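N2152 (Neocallimastix frontalis, PDB 5U22) probably hydrolyses arabinosyl linkages as a family 39 glycoside hydrolase, built from a TIM barrel and a beta-sandwich domain. Local coordinates at residues T37-G42 and K307-M312; R263-F268 and D330-V335. One frame throughout, in Å; residues are numbered along the deposited sequence.

Overall arrangement
From the N terminus the chain first runs through strands 23-28 and 31-35, both part of the beta-sandwich sheet, and enters the TIM barrel by way of residues 37-42. Nearly the whole barrel follows before helix 301-310 brings residues 307-312 back to that entry loop, so contact 1 closes a loop of 264 residues. Contact 2 joins barrel helix 258-270 to sandwich strand 330-336 across 61 intervening residues. Because 263-268 lies inside the first loop and 330-335 beyond it, the two closures cross. Their centres are 10 Å apart, and Tyr309 packs on Ile265 and Met312 on Ala332 and Ser334, linking both contacts at the domain boundary.

Contact 1 (T37-G42 and K307-M312); sequences THCASG and KWYGDM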
# COMPACT_ATOMS: atom_id res chain seq x y z
N THR A 37 -2.86 -6.62 -9.14
CA THR A 37 -2.26 -5.31 -9.34
C THR A 37 -1.18 -4.97 -8.33
O THR A 37 -0.52 -3.93 -8.47
CB THR A 37 -3.34 -4.21 -9.30
OG1 THR A 37 -3.84 -4.11 -7.96
CG2 THR A 37 -4.49 -4.56 -10.24
N HIS A 38 -0.98 -5.81 -7.31
CA HIS A 38 -0.00 -5.55 -6.25
C HIS A 38 -0.24 -4.18 -5.63
O HIS A 38 0.68 -3.39 -5.44
CB HIS A 38 1.42 -5.71 -6.77
CG HIS A 38 1.55 -6.81 -7.77
ND1 HIS A 38 1.69 -6.57 -9.12
CD2 HIS A 38 1.46 -8.15 -7.63
CE1 HIS A 38 1.72 -7.72 -9.77
NE2 HIS A 38 1.59 -8.70 -8.89
N CYS A 39 -1.51 -3.91 -5.33
CA CYS A 39 -1.91 -2.55 -4.98
C CYS A 39 -1.16 -2.02 -3.77
O CYS A 39 -0.88 -0.82 -3.71
CB CYS A 39 -3.42 -2.48 -4.75
SG CYS A 39 -4.07 -3.39 -3.31
N ALA A 40 -0.80 -2.88 -2.82
CA ALA A 40 -0.16 -2.43 -1.60
C ALA A 40 1.37 -2.38 -1.70
O ALA A 40 2.03 -2.17 -0.68
CB ALA A 40 -0.58 -3.32 -0.42
N SER A 41 1.93 -2.54 -2.90
CA SER A 41 3.38 -2.60 -3.09
C SER A 41 3.92 -1.20 -3.33
O SER A 41 4.11 -0.76 -4.47
CB SER A 41 3.75 -3.53 -4.24
OG SER A 41 3.27 -4.84 -4.05
N GLY A 42 4.18 -0.49 -2.24
CA GLY A 42 4.75 0.85 -2.33
C GLY A 42 5.07 1.37 -0.94
O GLY A 42 4.68 0.76 0.07
N LYS A 307 8.19 -9.63 -2.06
CA LYS A 307 8.57 -10.27 -3.31
C LYS A 307 7.57 -11.35 -3.70
O LYS A 307 7.15 -11.44 -4.86
CB LYS A 307 9.99 -10.84 -3.18
CG LYS A 307 10.43 -11.72 -4.36
CD LYS A 307 10.76 -10.91 -5.59
CE LYS A 307 11.28 -11.82 -6.73
NZ LYS A 307 10.98 -11.24 -8.06
N TRP A 308 7.17 -12.18 -2.73
CA TRP A 308 6.09 -13.15 -2.97
C TRP A 308 4.86 -12.45 -3.51
O TRP A 308 4.24 -12.90 -4.48
CB TRP A 308 5.72 -13.85 -1.67
CG TRP A 308 6.67 -14.86 -1.16
CD1 TRP A 308 7.73 -15.41 -1.81
CD2 TRP A 308 6.63 -15.46 0.13
NE1 TRP A 308 8.36 -16.33 -1.00
CE2 TRP A 308 7.70 -16.37 0.20
CE3 TRP A 308 5.80 -15.31 1.25
CZ2 TRP A 308 7.95 -17.14 1.34
CZ3 TRP A 308 6.05 -16.07 2.38
CH2 TRP A 308 7.12 -16.98 2.41
N TYR A 309 4.50 -11.33 -2.88
CA TYR A 309 3.33 -10.57 -3.28
C TYR A 309 3.48 -10.04 -4.70
O TYR A 309 2.59 -10.22 -5.54
CB TYR A 309 3.14 -9.42 -2.29
CG TYR A 309 1.96 -8.51 -2.53
CD1 TYR A 309 0.72 -9.00 -2.94
CD2 TYR A 309 2.08 -7.14 -2.28
CE1 TYR A 309 -0.37 -8.15 -3.13
CE2 TYR A 309 1.00 -6.28 -2.45
CZ TYR A 309 -0.22 -6.79 -2.87
OH TYR A 309 -1.28 -5.91 -3.03
N GLY A 310 4.60 -9.39 -4.98
CA GLY A 310 4.81 -8.81 -6.30
C GLY A 310 4.85 -9.85 -7.41
O GLY A 310 4.54 -9.53 -8.56
N ASP A 311 5.25 -11.09 -7.08
CA ASP A 311 5.29 -12.17 -8.06
C ASP A 311 3.91 -12.65 -8.46
O ASP A 311 3.80 -13.41 -9.44
CB ASP A 311 6.06 -13.39 -7.52
CG ASP A 311 7.56 -13.16 -7.42
OD1 ASP A 311 8.05 -12.15 -7.98
OD2 ASP A 311 8.24 -14.01 -6.80
N MET A 312 2.87 -12.28 -7.72
CA MET A 312 1.55 -12.82 -8.00
C MET A 312 1.07 -12.35 -9.37
O MET A 312 1.23 -11.18 -9.73
CB MET A 312 0.56 -12.39 -6.92
CG MET A 312 0.81 -13.07 -5.57
SD MET A 312 -0.38 -12.53 -4.32
CE MET A 312 -0.83 -14.09 -3.58
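One face of the Tyr309 ring is covered by CB of His38, whose imidazole turns an edge toward that face in a T-shaped pair with planes at 81° and centroids 6.0 Å apart. Ala40 N and Met312 SD lie in plane at the phenol edge. Gly310 O lies over a face of the imidazole, while Met312 O sits at its edge. There NE2 of His38 donates to Met312 O at 2.6 Å, a short, nearly straight bond (164°) that lies almost in the ring plane and meets a lone pair of the carbonyl. Gly310 O is also near NE2 but badly angled for a bond, and accepts instead from Asn63. The peptide that Tyr309 approaches belongs to a type I beta turn, His38 to Ser41, closed by Ser41 N to His38 O at 3.0 Å; this turn lies where the chain passes from sandwich strand 31-35 toward the barrel, and faces the C-terminal part of helix 301-310. With CG anti to its backbone N (chi1 -180°), Tyr309 reaches from the helix to the turn, where its OH accepts a nearly linear bond from Ala40 N at 3.1 Å. The same hydroxyl is hydrogen-bonded to Glu269, so two partners fix the buried phenol. OG of Ser41 approaches obliquely, 3.1 Å from CD2 and CE2 of Tyr309, on the His38 side of its ring, and Ala40 CB touches CE2 at 3.9 Å.

Contact 2 (R263-F268 and D330-V335); sequences RFIGRF and DGAASV
Barrel helix 258-270 packs here on sandwich strand 330-336, meeting it most closely at Gly266 and Gly331, whose CA atoms are 4.0 Å apart. The axes of the two segments approach to 5.6 Å, at 56°. Gly266, with no side chain, brings its CA to 3.2 Å from Gly331 O. Beside this glycine pair a water lies 2.9 Å from both Gly266 O and Gly331 O, in position to link the two carbonyls. Ala332 turns its methyl to the helix, against Ile265 CG2 and Gly266 CA. This is a helix-on-sheet seam between the two domains of the enzyme: the strand is held on one side by 315-320 and on the other by 341-347. At the start of the strand Asp330 CG stands anti to its own N (chi1 -157°), carrying the carboxylate over the helix. Arg267, extended from CG to NE, gives a salt bridge from NE to Asp330 OD2 at 3.0 Å; the oxygen lies close to the guanidinium plane and is met on its anti lone pair, although the two flat groups are turned 49° apart. OD1 of Asp330 takes the N-H of Gly331 and a second charge, Arg270. CB of Arg263 lies over the rim of one face of the Arg267 guanidinium, whose NH1 hydrogen-bonds to Ser326 O. CB and CG of Arg263 also pack against Asp330 CB, and its guanidinium is hydrogen-bonded to Lys327 O and salt-bridged to Asp249.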
# COMPACT_ATOMS: atom_id res chain seq x y z
N ARG A 263 -1.87 -8.64 6.59
CA ARG A 263 -3.26 -8.26 6.85
C ARG A 263 -3.66 -7.03 6.04
O ARG A 263 -4.78 -6.96 5.54
CB ARG A 263 -3.45 -7.99 8.34
CG ARG A 263 -2.99 -9.12 9.24
CD ARG A 263 -2.86 -8.63 10.70
NE ARG A 263 -1.94 -7.50 10.85
CZ ARG A 263 -1.77 -6.84 11.99
NH1 ARG A 263 -2.45 -7.21 13.07
NH2 ARG A 263 -0.92 -5.81 12.05
N PHE A 264 -2.76 -6.05 5.92
CA PHE A 264 -3.05 -4.89 5.08
C PHE A 264 -3.19 -5.30 3.62
O PHE A 264 -4.11 -4.87 2.92
CB PHE A 264 -1.94 -3.85 5.22
CG PHE A 264 -1.92 -3.14 6.56
CD1 PHE A 264 -2.74 -2.05 6.79
CD2 PHE A 264 -1.07 -3.55 7.57
CE1 PHE A 264 -2.73 -1.38 8.00
CE2 PHE A 264 -1.04 -2.89 8.80
CZ PHE A 264 -1.87 -1.80 9.01
N ILE A 265 -2.27 -6.14 3.16
CA ILE A 265 -2.34 -6.64 1.79
C ILE A 265 -3.67 -7.35 1.56
O ILE A 265 -4.39 -7.07 0.60
CB ILE A 265 -1.14 -7.55 1.50
CG1 ILE A 265 0.15 -6.73 1.42
CG2 ILE A 265 -1.38 -8.36 0.24
CD1 ILE A 265 1.43 -7.56 1.49
N GLY A 266 -4.01 -8.29 2.44
CA GLY A 266 -5.26 -9.02 2.26
C GLY A 266 -6.47 -8.12 2.21
O GLY A 266 -7.34 -8.26 1.34
N ARG A 267 -6.54 -7.14 3.12
CA ARG A 267 -7.73 -6.31 3.21
C ARG A 267 -7.78 -5.27 2.10
O ARG A 267 -8.84 -5.03 1.52
CB ARG A 267 -7.82 -5.67 4.61
CG ARG A 267 -8.07 -6.72 5.69
CD ARG A 267 -7.74 -6.26 7.10
NE ARG A 267 -7.54 -7.41 7.98
CZ ARG A 267 -7.39 -7.34 9.30
NH1 ARG A 267 -7.43 -6.16 9.92
NH2 ARG A 267 -7.19 -8.45 10.01
N PHE A 268 -6.63 -4.66 1.76
CA PHE A 268 -6.59 -3.78 0.59
C PHE A 268 -7.06 -4.50 -0.66
O PHE A 268 -7.82 -3.95 -1.47
CB PHE A 268 -5.18 -3.22 0.38
CG PHE A 268 -4.73 -2.23 1.42
CD1 PHE A 268 -5.50 -1.96 2.54
CD2 PHE A 268 -3.52 -1.57 1.27
CE1 PHE A 268 -5.07 -1.05 3.50
CE2 PHE A 268 -3.09 -0.65 2.21
CZ PHE A 268 -3.87 -0.39 3.34
N ASP A 330 -4.55 -12.62 8.25
CA ASP A 330 -5.31 -12.39 7.03
C ASP A 330 -4.34 -12.55 5.87
O ASP A 330 -3.14 -12.74 6.08
CB ASP A 330 -5.95 -10.99 7.07
CG ASP A 330 -7.15 -10.86 6.16
OD1 ASP A 330 -7.35 -11.68 5.25
OD2 ASP A 330 -7.91 -9.90 6.38
N GLY A 331 -4.84 -12.43 4.64
CA GLY A 331 -3.92 -12.56 3.52
C GLY A 331 -4.63 -12.47 2.18
O GLY A 331 -5.81 -12.12 2.10
N ALA A 332 -3.88 -12.79 1.13
CA ALA A 332 -4.36 -12.62 -0.23
C ALA A 332 -3.94 -13.82 -1.07
O ALA A 332 -2.91 -14.44 -0.82
CB ALA A 332 -3.83 -11.33 -0.87
N ALA A 333 -4.73 -14.11 -2.09
CA ALA A 333 -4.50 -15.29 -2.90
C ALA A 333 -4.67 -14.95 -4.37
O ALA A 333 -5.52 -14.13 -4.72
CB ALA A 333 -5.46 -16.42 -2.52
N SER A 334 -3.86 -15.59 -5.21
CA SER A 334 -3.95 -15.39 -6.65
C SER A 334 -4.03 -16.74 -7.36
O SER A 334 -3.52 -17.76 -6.87
CB SER A 334 -2.75 -14.59 -7.18
OG SER A 334 -1.55 -15.32 -7.01
N VAL A 335 -4.71 -16.75 -8.50
CA VAL A 335 -4.80 -17.93 -9.35
C VAL A 335 -4.41 -17.51 -10.76
O VAL A 335 -4.93 -16.51 -11.27
CB VAL A 335 -6.21 -18.55 -9.36
CG1 VAL A 335 -6.24 -19.74 -10.33
CG2 VAL A 335 -6.63 -18.97 -7.97
O HOH W 1 -7.64 -10.89 0.26